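Local coordinates for protein tricorn protease (Thermoplasma acidophilum, PDB 1K32) that cleaves peptides as a serine protease, probably degrading further the products released by the proteasome, at residues N57-P62 / D110-F114; S193-K197 / P1011-L1015; Y664-W668 / S685-Y689; V1005-Y1009 / P1020-Y1024. All blocks are in the same frame, centred on the assembly; numbering follows the deposited sequence.

Overall arrangement
From the N terminus, contact 1 closes first, joining the inner strands of two neighbouring propeller blades over 48 residues. Contact 2 opens after it, at residues 193-197 in the same propeller, and closes only at 1011-1015, so it ties the blade of strand 195-200 to the C-terminal end of the chain. Contact 3, a helical hairpin of the C1 domain, is nested inside this long loop, its centre about 45 Å from that of contact 2. Contact 4 crosses contact 2: the segments alternate, and Tyr1009 touches Tyr1014. The centres of contacts 2 and 4 are about 15 Å apart, and contact 4 folds the final helix onto the edge of the parallel sheet of the protease domain.

Contact 1. Residues N57-P62 / D110-F114; sequences NARFFP and DVAGF
Asn57, within strand 54-60, faces Asp110 at the start of strand 110-114; the strands run in roughly the same direction, 37° apart, with axes 7.9 Å apart at their closest. Side chains and water, not backbone bonds, span this gap. Asn57 ND2 donates to Asp110 OD2 over 2.9 Å; the bond is nearly straight, lies in the amide plane and meets OD2 on its syn side, somewhat out of the carboxylate plane. Val111 N also reaches OD2 from the same face, though that bond is modelled improbably short. With an alanine at Asp110, the Asn57 amide would probably lose its carboxylate acceptor and be left to a bridging water. That water accepts from Asn57 ND2 and Arg59 NH2 and donates to Val111 O. The long arginine suits this gap: bent at chi2 and chi3, it rests Arg59 CG on Val111 CG1 (3.8 Å) and swings its guanidinium so that Phe114 CE1 lies over one face, the planes 87° apart. Phe114 fills the other end. Its edge points at the centre of Phe61, Phe114 CE2 to Phe61 CD2 3.7 Å, in an edge-to-face pair with planes at 56°, while Pro62 CD makes a CH-pi contact 4.2 Å from the Phe114 ring centroid. Ala112 and Gly113 form a classic beta bulge opposite Ile121, and the backbone angles of Gly113 call for glycine. Each strand is the first of its antiparallel sheet, paired with 66-73 or 120-124, as expected of neighbouring blades in a beta propeller; Leu120 touches Phe61, Val111 and Phe114, and Asn57 and Arg59 touch strand 249-254.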
# COMPACT_ATOMS: atom_id res chain seq x y z
N ASN A 57 61.48 -19.95 4.41
CA ASN A 57 62.85 -19.63 4.78
C ASN A 57 63.04 -19.73 6.29
O ASN A 57 62.13 -19.41 7.05
CB ASN A 57 63.23 -18.23 4.30
CG ASN A 57 64.73 -17.98 4.32
OD1 ASN A 57 65.51 -18.90 4.10
ND2 ASN A 57 65.15 -16.73 4.58
N ALA A 58 64.21 -20.18 6.71
CA ALA A 58 64.54 -20.33 8.14
C ALA A 58 66.05 -20.19 8.25
O ALA A 58 66.78 -20.88 7.54
CB ALA A 58 64.10 -21.70 8.65
N ARG A 59 66.49 -19.30 9.13
CA ARG A 59 67.90 -19.02 9.32
C ARG A 59 68.36 -19.15 10.76
O ARG A 59 67.77 -18.54 11.66
CB ARG A 59 68.23 -17.60 8.83
CG ARG A 59 68.14 -17.39 7.32
CD ARG A 59 69.23 -18.18 6.60
NE ARG A 59 70.56 -17.72 6.99
CZ ARG A 59 71.10 -16.57 6.59
NH1 ARG A 59 72.32 -16.24 7.00
NH2 ARG A 59 70.43 -15.76 5.79
N PHE A 60 69.43 -19.92 10.97
CA PHE A 60 70.02 -20.09 12.30
C PHE A 60 70.68 -18.77 12.70
O PHE A 60 71.29 -18.11 11.87
CB PHE A 60 71.17 -21.12 12.29
CG PHE A 60 70.74 -22.56 12.35
CD1 PHE A 60 70.90 -23.39 11.24
CD2 PHE A 60 70.26 -23.11 13.53
CE1 PHE A 60 70.59 -24.76 11.32
CE2 PHE A 60 69.95 -24.47 13.62
CZ PHE A 60 70.12 -25.30 12.51
N PHE A 61 70.56 -18.38 13.96
CA PHE A 61 71.25 -17.18 14.40
C PHE A 61 72.70 -17.66 14.49
O PHE A 61 72.95 -18.87 14.56
CB PHE A 61 70.76 -16.73 15.78
CG PHE A 61 69.63 -15.76 15.73
CD1 PHE A 61 68.36 -16.16 15.32
CD2 PHE A 61 69.82 -14.42 16.08
CE1 PHE A 61 67.30 -15.25 15.27
CE2 PHE A 61 68.77 -13.51 16.03
CZ PHE A 61 67.51 -13.92 15.62
N PRO A 62 73.67 -16.74 14.47
CA PRO A 62 75.10 -17.06 14.54
C PRO A 62 75.55 -18.17 15.51
O PRO A 62 76.40 -18.98 15.17
CB PRO A 62 75.75 -15.71 14.84
CG PRO A 62 74.64 -14.92 15.49
CD PRO A 62 73.47 -15.29 14.62
N ASP A 110 61.90 -10.54 4.75
CA ASP A 110 62.63 -11.76 5.04
C ASP A 110 63.89 -11.46 5.84
O ASP A 110 64.19 -10.31 6.15
CB ASP A 110 63.01 -12.42 3.71
CG ASP A 110 63.33 -13.90 3.85
OD1 ASP A 110 63.51 -14.56 2.80
OD2 ASP A 110 63.41 -14.40 4.99
N VAL A 111 64.61 -12.52 6.20
CA VAL A 111 65.87 -12.39 6.93
C VAL A 111 66.89 -12.01 5.87
O VAL A 111 66.91 -12.61 4.79
CB VAL A 111 66.27 -13.73 7.55
CG1 VAL A 111 67.70 -13.65 8.08
CG2 VAL A 111 65.30 -14.10 8.67
N ALA A 112 67.71 -11.02 6.15
CA ALA A 112 68.72 -10.57 5.18
C ALA A 112 70.12 -11.01 5.58
O ALA A 112 71.00 -11.17 4.72
CB ALA A 112 68.66 -9.06 5.05
N GLY A 113 70.33 -11.19 6.89
CA GLY A 113 71.63 -11.59 7.39
C GLY A 113 71.77 -11.26 8.87
O GLY A 113 70.80 -10.87 9.53
N PHE A 114 72.97 -11.45 9.40
CA PHE A 114 73.24 -11.16 10.80
C PHE A 114 74.52 -10.36 10.90
O PHE A 114 75.52 -10.69 10.26
CB PHE A 114 73.37 -12.45 11.60
CG PHE A 114 72.18 -13.36 11.50
CD1 PHE A 114 72.08 -14.27 10.46
CD2 PHE A 114 71.15 -13.29 12.45
CE1 PHE A 114 70.97 -15.11 10.35
CE2 PHE A 114 70.04 -14.12 12.35
CZ PHE A 114 69.95 -15.04 11.29
O HOH W 1 67.60 -15.53 4.45
O HOH W 2 72.63 -13.61 4.84

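Contact 2. Residues S193-K197 / P1011-L1015; sequences SGAFK and PHDYL
Pro1011, which opens helix 1011-1015, sets its CB over one face of the Phe196 ring, 3.9 Å from the centroid and 17° off the normal, a CH-pi contact. Proline suits the place because it offers a compact apolar ring and the first turn of a helix asks for no backbone donor. His1012 CG then sits between the backbone N and the carbonyl carbon (chi1 46°), which turns the imidazole along the strand backbone: His1012 CD2 meets Phe196 N at 3.0 Å edge-on, and NE2 makes a weak bond of 3.3 Å to Phe196 O. Packing is tight here, with His1012 CB 2.9 Å from Gly194 O. One turn on, Leu1015 CD1 fills the corner between Gly194 O and the edge of the Phe196 ring, Phe196 CE1 to Leu1015 CD1 4.2 Å. Gly194 adopts backbone angles that favour glycine, as the chain turns into strand 195-200, outermost of a four-stranded propeller blade. The contact joins this blade to the short helix that follows strand 1005-1006 of the parallel protease sheet, more than 800 residues on. Phe196 also packs on Trp188 of strand 186-192, and the helix lies against this side of the blade, where Leu151 touches both Phe196 and Leu1015.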
# COMPACT_ATOMS: atom_id res chain seq x y z
N SER A 193 85.07 2.54 4.99
CA SER A 193 83.91 2.73 5.85
C SER A 193 82.90 3.69 5.21
O SER A 193 83.12 4.90 5.16
CB SER A 193 84.32 3.25 7.23
OG SER A 193 84.70 4.61 7.19
N GLY A 194 81.80 3.14 4.71
CA GLY A 194 80.79 3.96 4.08
C GLY A 194 80.85 4.02 2.56
O GLY A 194 79.89 4.43 1.93
N ALA A 195 81.96 3.60 1.98
CA ALA A 195 82.14 3.60 0.52
C ALA A 195 81.99 2.20 -0.06
O ALA A 195 82.55 1.23 0.46
CB ALA A 195 83.52 4.16 0.17
N PHE A 196 81.24 2.08 -1.14
CA PHE A 196 81.02 0.77 -1.75
C PHE A 196 81.39 0.66 -3.22
O PHE A 196 81.35 1.63 -3.96
CB PHE A 196 79.56 0.35 -1.59
CG PHE A 196 79.15 0.13 -0.17
CD1 PHE A 196 78.99 1.21 0.69
CD2 PHE A 196 78.91 -1.16 0.31
CE1 PHE A 196 78.60 1.01 2.02
CE2 PHE A 196 78.52 -1.37 1.63
CZ PHE A 196 78.36 -0.28 2.48
N LYS A 197 81.74 -0.56 -3.61
CA LYS A 197 82.12 -0.86 -4.97
C LYS A 197 81.34 -2.10 -5.43
O LYS A 197 81.12 -3.02 -4.66
CB LYS A 197 83.62 -1.14 -5.03
CG LYS A 197 84.10 -1.77 -6.32
CD LYS A 197 85.58 -2.13 -6.24
CE LYS A 197 86.08 -2.71 -7.56
NZ LYS A 197 87.52 -3.11 -7.48
N PRO A 1011 75.11 2.14 -2.64
CA PRO A 1011 74.73 2.07 -1.23
C PRO A 1011 75.15 3.34 -0.49
O PRO A 1011 74.40 3.85 0.34
CB PRO A 1011 75.47 0.83 -0.73
CG PRO A 1011 75.49 -0.05 -1.94
CD PRO A 1011 75.88 0.94 -3.02
N HIS A 1012 76.35 3.84 -0.79
CA HIS A 1012 76.83 5.05 -0.13
C HIS A 1012 76.01 6.27 -0.50
O HIS A 1012 76.02 7.27 0.21
CB HIS A 1012 78.33 5.27 -0.40
CG HIS A 1012 78.73 5.08 -1.83
ND1 HIS A 1012 78.52 6.05 -2.80
CD2 HIS A 1012 79.36 4.06 -2.46
CE1 HIS A 1012 79.00 5.62 -3.95
NE2 HIS A 1012 79.51 4.42 -3.77
N ASP A 1013 75.28 6.19 -1.62
CA ASP A 1013 74.43 7.29 -2.04
C ASP A 1013 73.24 7.31 -1.08
O ASP A 1013 72.83 8.36 -0.60
CB ASP A 1013 73.94 7.10 -3.48
CG ASP A 1013 75.03 7.38 -4.50
OD1 ASP A 1013 75.20 6.58 -5.44
OD2 ASP A 1013 75.72 8.41 -4.36
N TYR A 1014 72.70 6.13 -0.78
CA TYR A 1014 71.59 6.03 0.15
C TYR A 1014 72.05 6.45 1.54
O TYR A 1014 71.31 7.09 2.27
CB TYR A 1014 71.04 4.60 0.22
CG TYR A 1014 70.28 4.18 -1.01
CD1 TYR A 1014 70.90 3.42 -2.01
CD2 TYR A 1014 68.95 4.54 -1.18
CE1 TYR A 1014 70.19 3.02 -3.14
CE2 TYR A 1014 68.23 4.14 -2.31
CZ TYR A 1014 68.86 3.39 -3.27
OH TYR A 1014 68.15 2.98 -4.37
N LEU A 1015 73.27 6.07 1.91
CA LEU A 1015 73.82 6.43 3.21
C LEU A 1015 73.91 7.94 3.37
O LEU A 1015 73.60 8.46 4.44
CB LEU A 1015 75.22 5.83 3.40
CG LEU A 1015 75.33 4.43 4.01
CD1 LEU A 1015 76.81 4.08 4.18
CD2 LEU A 1015 74.61 4.39 5.36

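Contact 3. Residues Y664-W668 / S685-Y689; sequences YDEAW and SERIY
A helical hairpin of the C1 domain is held together by an aromatic cluster of Tyr664, Trp668 and Tyr689. The helix segments 664-668 and 685-689 run nearly antiparallel, 155° apart, and their axes approach only to 11.9 Å, a spacing that calls for large rings. Tyr689 reaches across to both others. With CG anti to the backbone N (chi1 -177°), it drives its edge into the face of Trp668, Tyr689 CD2 lying 3.4 Å from Trp668 CE2, in an edge-to-face pair with planes at 75°. Tyr664, one turn before Trp668 on the same helix, meets Tyr689 obliquely, Tyr664 CE2 to Tyr689 CE2 3.7 Å. The phenols suit the site because their rings pack while their hydroxyls bond: Tyr664 OH donates to Tyr689 O over 2.8 Å, on a lone pair, and Tyr689 OH to Asp665 OD2 over 2.7 Å, on the syn side, somewhat out of the carboxylate plane. Arg356 makes a cation-pi contact with Tyr689, and helix 702-714 lies against Tyr664 and Ile688. Ser685 turns its hydroxyl back to Ala681 O, while its CB packs on Trp668 CZ2. Ser685 O takes two bonds, from Trp668 NE1, 2.9 Å away above the carbonyl plane, and from Tyr689 N on the other face.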
# COMPACT_ATOMS: atom_id res chain seq x y z
N TYR A 664 49.58 -30.24 -12.65
CA TYR A 664 50.90 -30.13 -13.26
C TYR A 664 50.72 -30.32 -14.77
O TYR A 664 51.24 -29.54 -15.57
CB TYR A 664 51.84 -31.21 -12.72
CG TYR A 664 53.12 -31.30 -13.51
CD1 TYR A 664 54.12 -30.32 -13.36
CD2 TYR A 664 53.30 -32.29 -14.49
CE1 TYR A 664 55.26 -30.32 -14.18
CE2 TYR A 664 54.43 -32.30 -15.32
CZ TYR A 664 55.40 -31.31 -15.16
OH TYR A 664 56.51 -31.28 -15.97
N ASP A 665 50.00 -31.37 -15.15
CA ASP A 665 49.75 -31.64 -16.56
C ASP A 665 49.13 -30.41 -17.26
O ASP A 665 49.60 -29.99 -18.31
CB ASP A 665 48.83 -32.85 -16.72
CG ASP A 665 49.58 -34.17 -16.65
OD1 ASP A 665 48.91 -35.22 -16.63
OD2 ASP A 665 50.84 -34.17 -16.63
N GLU A 666 48.10 -29.81 -16.66
CA GLU A 666 47.48 -28.63 -17.26
C GLU A 666 48.43 -27.43 -17.31
O GLU A 666 48.45 -26.68 -18.30
CB GLU A 666 46.19 -28.23 -16.52
CG GLU A 666 45.40 -27.14 -17.23
CD GLU A 666 43.91 -27.14 -16.91
OE1 GLU A 666 43.13 -26.71 -17.79
OE2 GLU A 666 43.52 -27.55 -15.79
N ALA A 667 49.21 -27.24 -16.25
CA ALA A 667 50.17 -26.13 -16.20
C ALA A 667 51.20 -26.30 -17.32
O ALA A 667 51.56 -25.35 -18.00
CB ALA A 667 50.88 -26.10 -14.85
N TRP A 668 51.66 -27.53 -17.49
CA TRP A 668 52.63 -27.87 -18.52
C TRP A 668 52.01 -27.64 -19.92
O TRP A 668 52.64 -27.04 -20.79
CB TRP A 668 53.06 -29.34 -18.34
CG TRP A 668 53.92 -29.89 -19.43
CD1 TRP A 668 55.28 -29.81 -19.52
CD2 TRP A 668 53.48 -30.58 -20.59
NE1 TRP A 668 55.71 -30.41 -20.68
CE2 TRP A 668 54.63 -30.89 -21.36
CE3 TRP A 668 52.22 -30.98 -21.07
CZ2 TRP A 668 54.55 -31.58 -22.58
CZ3 TRP A 668 52.14 -31.66 -22.28
CH2 TRP A 668 53.31 -31.95 -23.02
N SER A 685 58.79 -28.04 -24.16
CA SER A 685 57.83 -28.81 -23.39
C SER A 685 58.18 -30.31 -23.32
O SER A 685 58.12 -30.91 -22.25
CB SER A 685 56.41 -28.64 -23.96
OG SER A 685 56.29 -29.20 -25.25
N GLU A 686 58.56 -30.90 -24.44
CA GLU A 686 58.90 -32.32 -24.47
C GLU A 686 60.17 -32.63 -23.70
O GLU A 686 60.34 -33.72 -23.17
CB GLU A 686 59.06 -32.79 -25.92
CG GLU A 686 57.79 -32.66 -26.72
CD GLU A 686 57.91 -33.31 -28.08
OE1 GLU A 686 58.74 -32.85 -28.90
OE2 GLU A 686 57.18 -34.30 -28.32
N ARG A 687 61.06 -31.65 -23.64
CA ARG A 687 62.33 -31.79 -22.96
C ARG A 687 62.19 -31.68 -21.43
O ARG A 687 62.94 -32.30 -20.68
CB ARG A 687 63.27 -30.71 -23.47
CG ARG A 687 64.71 -30.82 -23.06
CD ARG A 687 65.46 -29.60 -23.57
NE ARG A 687 65.21 -28.44 -22.72
CZ ARG A 687 65.13 -27.19 -23.16
NH1 ARG A 687 64.91 -26.20 -22.30
NH2 ARG A 687 65.24 -26.91 -24.45
N ILE A 688 61.22 -30.90 -20.98
CA ILE A 688 61.06 -30.70 -19.54
C ILE A 688 59.96 -31.49 -18.84
O ILE A 688 59.96 -31.58 -17.61
CB ILE A 688 60.81 -29.19 -19.22
CG1 ILE A 688 59.45 -28.75 -19.75
CG2 ILE A 688 61.90 -28.33 -19.84
CD1 ILE A 688 59.07 -27.33 -19.36
N TYR A 689 59.03 -32.05 -19.61
CA TYR A 689 57.92 -32.78 -19.02
C TYR A 689 58.20 -33.81 -17.93
O TYR A 689 57.69 -33.67 -16.81
CB TYR A 689 57.05 -33.45 -20.09
CG TYR A 689 55.85 -34.16 -19.50
CD1 TYR A 689 55.89 -35.51 -19.17
CD2 TYR A 689 54.70 -33.45 -19.17
CE1 TYR A 689 54.82 -36.14 -18.52
CE2 TYR A 689 53.62 -34.06 -18.53
CZ TYR A 689 53.70 -35.40 -18.21
OH TYR A 689 52.65 -36.00 -17.55

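Contact 4. Residues V1005-Y1009 / P1020-Y1024; sequences VEIEY and PQIDY
Ile1007 lies at the centre of this contact, against Pro1020, Gln1021 and Tyr1024 along one side of helix 1020-1032. A branched apolar residue serves three neighbours at once. With CG1 anti to the carbonyl carbon (chi1 -66°), Ile1007 CD1 is carried over one face of the Tyr1024 ring, 4.2 Å from the centroid, a CH-pi contact, while the other branch, Ile1007 CG2, packs on Pro1020 CB at 4.0 Å. Ile1007 CG2 also lies 3.8 Å from Gln1021 CG. Tyr1024 is flanked further out by Val1005, whose CG1 comes within 3.6 Å of Tyr1024 CZ, so the ring rests on the alternate residues Val1005 and Ile1007, both pointing toward the helix. At the other end Pro1020, in the first turn of its helix, offers its ring to Tyr1009: Pro1020 CD sits 3.7 Å from the centroid of the phenol, over its centre and 10° off the normal. CG of Pro1020 also approaches Glu1008 O at 3.5 Å. A serine in place of Tyr1009 would probably open a gap beside Pro1020 CD and leave Tyr1014 of helix 1011-1015, which follows it in the chain, without its stacking partner. Strand 1005-1006 is the edge of the parallel sheet of the S41 protease domain, bonded through its backbone to strand 954-958, whose Ile957 touches Val1005, Ile1007 and Tyr1024. Apolar packing and two CH-pi contacts thus join the last helix to the sheet edge here, and such contacts depend on how closely ring faces and aliphatic groups fit.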
# COMPACT_ATOMS: atom_id res chain seq x y z
N VAL A 1005 72.40 8.07 -20.30
CA VAL A 1005 73.42 8.32 -19.30
C VAL A 1005 73.16 7.42 -18.10
O VAL A 1005 72.12 7.52 -17.45
CB VAL A 1005 73.41 9.80 -18.82
CG1 VAL A 1005 74.45 10.00 -17.73
CG2 VAL A 1005 73.69 10.74 -20.00
N GLU A 1006 74.11 6.53 -17.83
CA GLU A 1006 73.97 5.61 -16.72
C GLU A 1006 74.36 6.27 -15.40
O GLU A 1006 75.47 6.80 -15.25
CB GLU A 1006 74.84 4.37 -16.94
CG GLU A 1006 74.79 3.40 -15.76
CD GLU A 1006 75.80 2.26 -15.87
OE1 GLU A 1006 75.90 1.48 -14.91
OE2 GLU A 1006 76.48 2.14 -16.91
N ILE A 1007 73.45 6.26 -14.44
CA ILE A 1007 73.72 6.82 -13.13
C ILE A 1007 73.32 5.78 -12.10
O ILE A 1007 72.13 5.58 -11.85
CB ILE A 1007 72.92 8.13 -12.86
CG1 ILE A 1007 73.38 9.24 -13.80
CG2 ILE A 1007 73.15 8.60 -11.42
CD1 ILE A 1007 72.72 9.19 -15.13
N GLU A 1008 74.31 5.10 -11.54
CA GLU A 1008 74.08 4.10 -10.51
C GLU A 1008 73.57 4.82 -9.26
O GLU A 1008 73.78 6.02 -9.08
CB GLU A 1008 75.38 3.39 -10.14
CG GLU A 1008 76.01 2.53 -11.22
CD GLU A 1008 75.15 1.34 -11.60
OE1 GLU A 1008 74.71 0.61 -10.68
OE2 GLU A 1008 74.90 1.15 -12.81
N TYR A 1009 72.91 4.06 -8.40
CA TYR A 1009 72.42 4.57 -7.14
C TYR A 1009 73.10 3.63 -6.14
O TYR A 1009 72.53 2.64 -5.72
CB TYR A 1009 70.90 4.44 -7.06
CG TYR A 1009 70.23 5.36 -6.05
CD1 TYR A 1009 70.82 5.62 -4.82
CD2 TYR A 1009 68.98 5.92 -6.33
CE1 TYR A 1009 70.17 6.43 -3.87
CE2 TYR A 1009 68.33 6.71 -5.40
CZ TYR A 1009 68.92 6.96 -4.18
OH TYR A 1009 68.24 7.72 -3.27
N PRO A 1020 71.22 10.44 -6.51
CA PRO A 1020 72.04 10.83 -7.66
C PRO A 1020 71.30 10.88 -8.99
O PRO A 1020 71.64 11.66 -9.88
CB PRO A 1020 73.16 9.79 -7.65
CG PRO A 1020 72.46 8.58 -7.16
CD PRO A 1020 71.64 9.12 -6.00
N GLN A 1021 70.27 10.06 -9.12
CA GLN A 1021 69.52 10.02 -10.37
C GLN A 1021 68.66 11.27 -10.58
O GLN A 1021 68.70 11.87 -11.64
CB GLN A 1021 68.70 8.73 -10.42
CG GLN A 1021 69.61 7.50 -10.51
CD GLN A 1021 68.89 6.19 -10.24
OE1 GLN A 1021 69.37 5.12 -10.64
NE2 GLN A 1021 67.76 6.26 -9.56
N ILE A 1022 67.90 11.67 -9.56
CA ILE A 1022 67.07 12.85 -9.70
C ILE A 1022 67.93 14.12 -9.79
O ILE A 1022 67.59 15.06 -10.53
CB ILE A 1022 66.06 12.96 -8.54
CG1 ILE A 1022 64.87 13.81 -8.99
CG2 ILE A 1022 66.74 13.55 -7.29
CD1 ILE A 1022 63.61 13.62 -8.14
N ASP A 1023 69.04 14.13 -9.06
CA ASP A 1023 69.96 15.27 -9.10
C ASP A 1023 70.55 15.45 -10.51
O ASP A 1023 70.60 16.56 -11.04
CB ASP A 1023 71.11 15.08 -8.12
CG ASP A 1023 70.73 15.46 -6.71
OD1 ASP A 1023 71.45 15.05 -5.77
OD2 ASP A 1023 69.73 16.17 -6.54
N TYR A 1024 71.00 14.36 -11.11
CA TYR A 1024 71.57 14.44 -12.45
C TYR A 1024 70.52 14.94 -13.45
O TYR A 1024 70.81 15.79 -14.29
CB TYR A 1024 72.09 13.09 -12.93
CG TYR A 1024 72.78 13.18 -14.27
CD1 TYR A 1024 74.13 13.56 -14.35
CD2 TYR A 1024 72.08 12.96 -15.46
CE1 TYR A 1024 74.75 13.71 -15.59
CE2 TYR A 1024 72.70 13.12 -16.70
CZ TYR A 1024 74.04 13.49 -16.75
OH TYR A 1024 74.65 13.66 -17.98